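Side-chain contacts in Exo-beta-1,4-mannosidase (Rhizomucor miehei, PDB 4LYP), which probably releases terminal beta-linked mannose from the non-reducing ends of mannosides by hydrolysis, as a family 5 glycoside hydrolase, and also carries out transglycosylation: residues A189-D194 with K200-F205; S101-D106 with V163-G168; G157-Y162 with A244-E249. All blocks are in the same frame, centred on the assembly; numbering follows the deposited sequence. Where two conformers were deposited one is given.

Interaction 1: residues A189-D194 with K200-F205; sequences ARFYND and KANKLF
A201 puts its methyl group against the ring of F191. A201 CB lies 3.7 Å from F191 CD2, and F191 CE2 is nearly as close. One residue on, the amide of N202 meets the same aromatic residue at two places. N202 OD1 is 3.3 Å from F191 CE1, and N202 ND2 is 2.9 Å from the backbone carbonyl F191 O. The amide and ring planes are steeply inclined to each other. N202 ND2 donates to A198 O one turn back, and N202 OD1 accepts from W246 NE1. A turn later, F205 receives the far end of the F191 ring. The edge of F191 is turned toward the face of F205 in an offset edge-to-face pair, with the planes at 74° and the ring centroids 5.5 Å apart. F191 CZ reaches F205 CD2 at 3.6 Å. The F191 side chain extends this far because CG is anti to the backbone N (chi1 -176°). The two helix segments, 189-193 and 200-205, run at 104° to each other, and this ring lies between them. The contact is therefore mainly apolar and buried. The polar side chain of N202 has hydrogen-bond partners at both ends of its amide, which should fix the amide's rotation.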
loop_
_atom_site.group_PDB
_atom_site.type_symbol
_atom_site.label_atom_id
_atom_site.label_comp_id
_atom_site.label_asym_id
_atom_site.label_seq_id
_atom_site.Cartn_x
_atom_site.Cartn_y
_atom_site.Cartn_z
ATOM N N ALA A 189 0.925 10.528 16.190
ATOM C CA ALA A 189 1.351 11.728 15.479
ATOM C C ALA A 189 2.451 12.480 16.211
ATOM O O ALA A 189 3.072 13.354 15.630
ATOM C CB ALA A 189 0.163 12.634 15.179
ATOM N N ARG A 190 2.690 12.165 17.496
ATOM C CA ARG A 190 3.863 12.695 18.198
ATOM C C ARG A 190 5.129 12.401 17.442
ATOM O O ARG A 190 6.115 13.155 17.551
ATOM C CB ARG A 190 3.944 12.162 19.608
ATOM C CG ARG A 190 2.793 12.669 20.490
ATOM C CD ARG A 190 2.982 12.351 21.946
ATOM N NE ARG A 190 2.910 10.945 22.105
ATOM C CZ ARG A 190 3.185 10.282 23.265
ATOM N NH1 ARG A 190 3.693 10.953 24.294
ATOM N NH2 ARG A 190 3.053 8.950 23.387
ATOM N N PHE A 191 5.144 11.345 16.638
ATOM C CA PHE A 191 6.264 11.002 15.762
ATOM C C PHE A 191 6.777 12.178 14.954
ATOM O O PHE A 191 8.008 12.313 14.774
ATOM C CB PHE A 191 5.804 9.874 14.840
ATOM C CG PHE A 191 6.890 9.314 13.921
ATOM C CD1 PHE A 191 7.175 9.935 12.696
ATOM C CD2 PHE A 191 7.568 8.167 14.278
ATOM C CE1 PHE A 191 8.202 9.422 11.838
ATOM C CE2 PHE A 191 8.547 7.657 13.426
ATOM C CZ PHE A 191 8.834 8.254 12.216
ATOM N N TYR A 192 5.878 13.038 14.432
ATOM C CA TYR A 192 6.301 14.205 13.669
ATOM C C TYR A 192 5.865 15.537 14.301
ATOM O O TYR A 192 6.370 16.552 13.919
ATOM C CB TYR A 192 5.872 14.098 12.211
ATOM C CG TYR A 192 4.426 13.617 11.982
ATOM C CD1 TYR A 192 3.353 14.355 12.308
ATOM C CD2 TYR A 192 4.202 12.325 11.453
ATOM C CE1 TYR A 192 2.040 13.914 12.090
ATOM C CE2 TYR A 192 2.916 11.862 11.240
ATOM C CZ TYR A 192 1.836 12.639 11.563
ATOM O OH TYR A 192 0.570 12.139 11.347
ATOM N N ASN A 193 4.960 15.535 15.279
ATOM C CA ASN A 193 4.441 16.812 15.835
ATOM C C ASN A 193 5.060 17.195 17.187
ATOM O O ASN A 193 4.942 18.346 17.624
ATOM C CB ASN A 193 2.908 16.719 16.039
ATOM C CG ASN A 193 2.153 16.864 14.739
ATOM O OD1 ASN A 193 2.699 17.372 13.756
ATOM N ND2 ASN A 193 0.902 16.394 14.757
ATOM N N ASP A 194 5.699 16.276 17.899
ATOM C CA ASP A 194 6.175 16.580 19.253
ATOM C C ASP A 194 7.641 17.012 19.150
ATOM O O ASP A 194 8.485 16.282 18.610
ATOM C CB ASP A 194 6.009 15.384 20.149
ATOM C CG ASP A 194 6.503 15.679 21.539
ATOM O OD1 ASP A 194 5.615 15.875 22.435
ATOM O OD2 ASP A 194 7.680 15.722 21.837
ATOM N N LYS A 200 14.002 12.289 17.711
ATOM C CA LYS A 200 14.489 10.963 18.122
ATOM C C LYS A 200 13.854 9.850 17.294
ATOM O O LYS A 200 14.517 8.903 16.829
ATOM C CB LYS A 200 14.213 10.766 19.615
ATOM C CG LYS A 200 15.056 11.726 20.500
ATOM C CD LYS A 200 14.860 11.503 21.980
ATOM C CE LYS A 200 14.819 12.648 22.821
ATOM N NZ LYS A 200 14.467 12.072 24.153
ATOM N N ALA A 201 12.556 9.977 17.101
ATOM C CA ALA A 201 11.765 8.957 16.336
ATOM C C ALA A 201 12.278 8.982 14.924
ATOM O O ALA A 201 12.459 7.937 14.305
ATOM C CB ALA A 201 10.293 9.239 16.459
ATOM N N ASN A 202 12.462 10.192 14.331
ATOM C CA ASN A 202 12.902 10.296 12.940
ATOM C C ASN A 202 14.292 9.832 12.716
ATOM O O ASN A 202 14.631 9.344 11.628
ATOM C CB ASN A 202 12.564 11.653 12.392
ATOM C CG ASN A 202 11.076 11.655 12.013
ATOM O OD1 ASN A 202 10.729 11.329 10.868
ATOM N ND2 ASN A 202 10.211 12.253 12.941
ATOM N N LYS A 203 15.168 9.906 13.748
ATOM C CA LYS A 203 16.503 9.327 13.674
ATOM C C LYS A 203 16.413 7.797 13.471
ATOM O O LYS A 203 17.049 7.238 12.575
ATOM C CB LYS A 203 17.259 9.625 14.967
ATOM C CG LYS A 203 18.637 8.969 15.033
ATOM C CD LYS A 203 18.747 7.620 15.770
ATOM C CE LYS A 203 20.200 7.100 15.851
ATOM N NZ LYS A 203 21.140 8.243 15.935
ATOM N N LEU A 204 15.584 7.139 14.306
ATOM C CA LEU A 204 15.425 5.694 14.189
ATOM C C LEU A 204 14.814 5.313 12.845
ATOM O O LEU A 204 15.180 4.315 12.243
ATOM C CB LEU A 204 14.504 5.161 15.288
ATOM C CG LEU A 204 15.004 5.397 16.736
ATOM C CD1 LEU A 204 14.006 4.672 17.636
ATOM C CD2 LEU A 204 16.413 4.888 16.948
ATOM N N PHE A 205 13.864 6.129 12.359
ATOM C CA PHE A 205 13.195 5.861 11.085
ATOM C C PHE A 205 14.180 6.014 9.956
ATOM O O PHE A 205 14.212 5.136 9.056
ATOM C CB PHE A 205 12.038 6.837 10.998
ATOM C CG PHE A 205 11.197 6.792 9.722
ATOM C CD1 PHE A 205 10.780 5.578 9.148
ATOM C CD2 PHE A 205 10.751 7.979 9.151
ATOM C CE1 PHE A 205 9.949 5.545 8.055
ATOM C CE2 PHE A 205 9.932 7.976 8.040
ATOM C CZ PHE A 205 9.501 6.761 7.502
#

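Interaction 2: residues S101-D106 with V163-G168; sequences SSEGPD and VAWITG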
loop_
_atom_site.group_PDB
_atom_site.type_symbol
_atom_site.label_atom_id
_atom_site.label_comp_id
_atom_site.label_asym_id
_atom_site.label_seq_id
_atom_site.Cartn_x
_atom_site.Cartn_y
_atom_site.Cartn_z
ATOM N N SER A 101 8.768 -2.526 5.862
ATOM C CA SER A 101 9.017 -2.214 7.256
ATOM C C SER A 101 8.049 -3.083 8.064
ATOM O O SER A 101 6.991 -3.461 7.568
ATOM C CB SER A 101 8.757 -0.734 7.557
ATOM O OG SER A 101 7.377 -0.411 7.532
ATOM N N SER A 102 8.449 -3.332 9.316
ATOM C CA SER A 102 7.504 -3.788 10.362
ATOM C C SER A 102 8.300 -3.803 11.648
ATOM O O SER A 102 9.396 -4.336 11.702
ATOM C CB SER A 102 6.839 -5.108 10.066
ATOM O OG SER A 102 7.751 -6.107 9.885
ATOM N N GLU A 103 7.695 -3.269 12.695
ATOM C CA GLU A 103 8.370 -3.059 13.951
ATOM C C GLU A 103 7.831 -3.995 15.008
ATOM O O GLU A 103 6.610 -4.224 15.119
ATOM C CB GLU A 103 8.260 -1.590 14.389
ATOM C CG GLU A 103 9.040 -0.641 13.484
ATOM C CD GLU A 103 8.296 -0.285 12.181
ATOM O OE1 GLU A 103 7.114 -0.019 12.155
ATOM O OE2 GLU A 103 9.050 -0.187 11.155
ATOM N N GLY A 104 8.740 -4.511 15.859
ATOM C CA GLY A 104 8.357 -5.242 17.072
ATOM C C GLY A 104 8.101 -4.275 18.229
ATOM O O GLY A 104 7.918 -3.061 17.999
ATOM N N PRO A 105 8.078 -4.737 19.467
ATOM C CA PRO A 105 8.353 -6.154 19.862
ATOM C C PRO A 105 7.267 -7.135 19.392
ATOM O O PRO A 105 6.125 -6.731 19.074
ATOM C CB PRO A 105 8.419 -6.064 21.387
ATOM C CG PRO A 105 7.637 -4.912 21.754
ATOM C CD PRO A 105 7.785 -3.873 20.662
ATOM N N ASP A 106 7.608 -8.417 19.405
ATOM C CA ASP A 106 6.777 -9.446 18.800
ATOM C C ASP A 106 5.736 -10.029 19.745
ATOM O O ASP A 106 5.117 -11.053 19.442
ATOM C CB ASP A 106 7.681 -10.588 18.265
ATOM C CG ASP A 106 8.532 -10.119 17.033
ATOM O OD1 ASP A 106 7.886 -9.479 16.157
ATOM O OD2 ASP A 106 9.708 -10.397 16.973
ATOM N N VAL A 163 7.156 5.896 18.618
ATOM C CA VAL A 163 6.873 6.727 19.768
ATOM C C VAL A 163 7.042 5.945 21.050
ATOM O O VAL A 163 7.652 6.434 22.015
ATOM C CB VAL A 163 5.482 7.395 19.648
ATOM C CG1 VAL A 163 5.092 8.088 20.965
ATOM C CG2 VAL A 163 5.449 8.377 18.469
ATOM N N ALA A 164 6.523 4.705 21.111
ATOM C CA ALA A 164 6.705 3.877 22.304
ATOM C C ALA A 164 8.176 3.638 22.578
ATOM O O ALA A 164 8.608 3.610 23.767
ATOM C CB ALA A 164 5.980 2.548 22.090
ATOM N N TRP A 165 8.968 3.339 21.559
ATOM C CA TRP A 165 10.410 3.188 21.774
ATOM C C TRP A 165 11.044 4.422 22.351
ATOM O O TRP A 165 11.849 4.309 23.281
ATOM C CB TRP A 165 11.071 2.792 20.501
ATOM C CG TRP A 165 10.938 1.329 20.108
ATOM C CD1 TRP A 165 10.894 0.259 20.934
ATOM C CD2 TRP A 165 10.932 0.798 18.759
ATOM N NE1 TRP A 165 10.830 -0.926 20.211
ATOM C CE2 TRP A 165 10.872 -0.633 18.868
ATOM C CE3 TRP A 165 11.007 1.372 17.484
ATOM C CZ2 TRP A 165 10.913 -1.454 17.751
ATOM C CZ3 TRP A 165 11.079 0.525 16.392
ATOM C CH2 TRP A 165 11.015 -0.884 16.524
ATOM N N ILE A 166 10.693 5.600 21.870
ATOM C CA ILE A 166 11.331 6.801 22.366
ATOM C C ILE A 166 10.899 7.153 23.767
ATOM O O ILE A 166 11.731 7.541 24.598
ATOM C CB ILE A 166 11.044 7.992 21.372
ATOM C CG1 ILE A 166 11.636 7.710 19.981
ATOM C CG2 ILE A 166 11.613 9.315 21.984
ATOM C CD1 ILE A 166 13.104 7.328 19.985
ATOM N N THR A 167 9.614 6.963 24.069
ATOM C CA THR A 167 9.084 7.357 25.404
ATOM C C THR A 167 9.369 6.317 26.439
ATOM O O THR A 167 9.272 6.587 27.609
ATOM C CB THR A 167 7.581 7.705 25.329
ATOM O OG1 THR A 167 6.880 6.511 24.967
ATOM C CG2 THR A 167 7.248 8.797 24.393
ATOM N N GLY A 168 9.749 5.104 25.982
ATOM C CA GLY A 168 10.000 3.995 26.858
ATOM C C GLY A 168 8.759 3.370 27.422
ATOM O O GLY A 168 8.870 2.636 28.373
#
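W165 meets E103 through carbon atoms. The six-membered part of the indole comes up against the aliphatic stem of the glutamate, with W165 CH2 3.6 Å from E103 CB. E103 CG is equally near W165 CH2 and lies 3.7 Å from W165 CZ3. The carboxylate does not share in this packing. The E103 chain bends at chi2 (80°), which carries the acid group off the indole, and the carboxylate and ring planes are 81° apart. E103 OE1 instead accepts a hydrogen bond from G158 N, near the start of the helix that bears W165.

The second kind of contact is between the indole and the backbone. G104 O stands 3.4 Å from W165 CZ2, a carbon, and no hydrogen bond joins the two segments. R111 approaches this piece of chain too: its NH2 donates to E103 O and makes a weaker bond to G104 O.

P105, joined to G104 by a cis peptide bond, makes a looser van der Waals contact, its CD 4.3 Å from W165 NE1.

The segment 101-106 belongs to the loop that leaves strand 95-99 of the TIM barrel and leads towards helix 125-140. W165 is on helix 158-167, which comes after the next strand, 144-148. M117 and P120 of the same long loop also pack on W165, and Y162 meets it edge-to-face from within helix 158-167.

Interaction 3: residues G157-Y162 with A244-E249; sequences GGFGQY and ASWFEE
F159 and W246 carry this contact alone. Their backbones are far apart: F159 CA and W246 CA are 13.5 Å from each other, and the two side chains bridge the gap from opposite directions. F159 comes from the first turn of helix 158-167. W246 comes from the first turn of helix 244-257.

From the F159 side, the outer end of the phenyl ring does the touching. F159 CZ is 3.7 Å from W246 CZ2 and 3.8 Å from W246 CH2. F159 CE2 is 3.9 Å from both of the same indole carbons, W246 CZ2 and W246 CH2.

From the W246 side, the six-membered ring is used, at the CZ2-CH2 bond. The indole is held out from its helix with CG anti to the backbone N (chi1 176°). The phenyl plane and the indole plane stand at 83°, with 5.8 Å between the centroids of the phenyl and the six-membered ring. The approach is oblique to both rings. The pyrrole nitrogen takes no part in it. The indole also meets the ring of Y192. Within its own helix, W246 CE3 lies over the centre of one face of the F247 ring.

The chemistry is that of a small, buried, apolar join between two helices whose backbones do not meet. The direct contact is between ring carbons only, with no hydrogen bond across the segments. The buried N-H of W246 is satisfied by N202 of helix 197-213, and this bond should help to fix how the indole is turned.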
loop_
_atom_site.group_PDB
_atom_site.type_symbol
_atom_site.label_atom_id
_atom_site.label_comp_id
_atom_site.label_asym_id
_atom_site.label_seq_id
_atom_site.Cartn_x
_atom_site.Cartn_y
_atom_site.Cartn_z
ATOM N N GLY A 157 3.274 -2.201 13.555
ATOM C CA GLY A 157 3.943 -1.451 14.626
ATOM C C GLY A 157 3.812 0.041 14.309
ATOM O O GLY A 157 2.917 0.709 14.844
ATOM N N GLY A 158 4.615 0.524 13.375
ATOM C CA GLY A 158 4.358 1.827 12.779
ATOM C C GLY A 158 4.825 2.996 13.686
ATOM O O GLY A 158 5.576 2.836 14.645
ATOM N N PHE A 159 4.347 4.199 13.345
ATOM C CA PHE A 159 4.809 5.415 14.030
ATOM C C PHE A 159 4.496 5.344 15.510
ATOM O O PHE A 159 5.290 5.833 16.327
ATOM C CB PHE A 159 4.172 6.639 13.429
ATOM C CG PHE A 159 4.704 7.037 12.073
ATOM C CD1 PHE A 159 5.609 6.288 11.382
ATOM C CD2 PHE A 159 4.216 8.171 11.461
ATOM C CE1 PHE A 159 6.104 6.666 10.147
ATOM C CE2 PHE A 159 4.697 8.596 10.234
ATOM C CZ PHE A 159 5.623 7.838 9.539
ATOM N N GLY A 160 3.385 4.713 15.939
ATOM C CA GLY A 160 3.102 4.569 17.354
ATOM C C GLY A 160 4.118 3.715 18.058
ATOM O O GLY A 160 4.440 3.977 19.218
ATOM N N GLN A 161 4.662 2.713 17.382
ATOM C CA GLN A 161 5.723 1.905 17.961
ATOM C C GLN A 161 7.001 2.737 18.103
ATOM O O GLN A 161 7.681 2.621 19.114
ATOM C CB GLN A 161 5.949 0.623 17.159
ATOM C CG GLN A 161 7.057 -0.219 17.753
ATOM C CD GLN A 161 6.739 -0.636 19.177
ATOM O OE1 GLN A 161 5.690 -1.231 19.434
ATOM N NE2 GLN A 161 7.636 -0.350 20.143
ATOM N N TYR A 162 7.359 3.520 17.080
ATOM C CA TYR A 162 8.545 4.389 17.257
ATOM C C TYR A 162 8.349 5.305 18.455
ATOM O O TYR A 162 9.299 5.522 19.249
ATOM C CB TYR A 162 8.857 5.192 16.004
ATOM C CG TYR A 162 9.493 4.448 14.867
ATOM C CD1 TYR A 162 8.746 3.787 13.899
ATOM C CD2 TYR A 162 10.874 4.362 14.737
ATOM C CE1 TYR A 162 9.322 3.147 12.833
ATOM C CE2 TYR A 162 11.468 3.741 13.661
ATOM C CZ TYR A 162 10.699 3.154 12.678
ATOM O OH TYR A 162 11.327 2.644 11.599
ATOM N N ALA A 244 4.166 20.046 6.524
ATOM C CA ALA A 244 4.887 20.174 5.262
ATOM C C ALA A 244 6.396 19.984 5.465
ATOM O O ALA A 244 7.106 19.377 4.653
ATOM C CB ALA A 244 4.619 21.526 4.585
ATOM N N SER A 245 6.924 20.568 6.549
ATOM C CA SER A 245 8.387 20.498 6.768
ATOM C C SER A 245 8.864 19.060 6.948
ATOM O O SER A 245 9.986 18.729 6.587
ATOM C CB SER A 245 8.741 21.309 8.029
ATOM O OG SER A 245 7.974 20.860 9.175
ATOM N N TRP A 246 8.006 18.184 7.512
ATOM C CA TRP A 246 8.394 16.771 7.684
ATOM C C TRP A 246 8.415 16.075 6.320
ATOM O O TRP A 246 9.370 15.359 6.009
ATOM C CB TRP A 246 7.467 16.105 8.664
ATOM C CG TRP A 246 7.695 14.651 8.861
ATOM C CD1 TRP A 246 8.632 14.083 9.660
ATOM C CD2 TRP A 246 6.947 13.549 8.232
ATOM N NE1 TRP A 246 8.540 12.696 9.610
ATOM C CE2 TRP A 246 7.516 12.332 8.760
ATOM C CE3 TRP A 246 5.901 13.482 7.305
ATOM C CZ2 TRP A 246 7.047 11.085 8.394
ATOM C CZ3 TRP A 246 5.391 12.209 6.997
ATOM C CH2 TRP A 246 5.993 11.028 7.506
ATOM N N PHE A 247 7.393 16.319 5.479
ATOM C CA PHE A 247 7.433 15.779 4.149
ATOM C C PHE A 247 8.655 16.263 3.417
ATOM O O PHE A 247 9.295 15.461 2.686
ATOM C CB PHE A 247 6.193 16.164 3.355
ATOM C CG PHE A 247 4.963 15.417 3.773
ATOM C CD1 PHE A 247 4.762 14.056 3.407
ATOM C CD2 PHE A 247 3.952 16.042 4.558
ATOM C CE1 PHE A 247 3.628 13.380 3.776
ATOM C CE2 PHE A 247 2.807 15.324 4.917
ATOM C CZ PHE A 247 2.647 13.997 4.516
ATOM N N GLU A 248 9.000 17.546 3.514
ATOM C CA GLU A 248 10.176 18.061 2.792
ATOM C C GLU A 248 11.438 17.348 3.251
ATOM O O GLU A 248 12.281 16.881 2.483
ATOM C CB GLU A 248 10.299 19.582 3.053
ATOM C CG GLU A 248 11.506 20.218 2.381
ATOM C CD GLU A 248 11.296 20.160 0.925
ATOM O OE1 GLU A 248 10.190 20.456 0.408
ATOM O OE2 GLU A 248 12.276 19.863 0.281
ATOM N N GLU A 249 11.584 17.214 4.574
ATOM C CA GLU A 249 12.821 16.657 5.084
ATOM C C GLU A 249 12.957 15.171 4.760
ATOM O O GLU A 249 14.039 14.721 4.390
ATOM C CB GLU A 249 12.831 16.918 6.602
ATOM C CG GLU A 249 14.212 16.955 7.205
ATOM C CD GLU A 249 14.243 15.805 8.079
ATOM O OE1 GLU A 249 14.287 15.876 9.353
ATOM O OE2 GLU A 249 14.118 14.792 7.435
#

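Overall arrangement
Interactions 1 and 3 share one aromatic cluster, with centres about 6 Å apart. F191 stacks on F159, F191 CG to F159 CG being 3.7 Å. The centre of interaction 2 is about 12 Å from that of interaction 1 and about 13 Å from that of interaction 3. Helix 158-167 serves both 2 and 3. V163 and I166 of that helix pack against residues of interaction 1. A guanidine is bound by W153, E238, W293, N296 and E416. E238 lies in an Asn-Glu-Pro sequence just after strand 230-234, as the family 5 acid/base does, so this pocket is probably the active site. The side chains of Y192 and F159 are each about 12 Å from a bound guanidine, near it but not in contact.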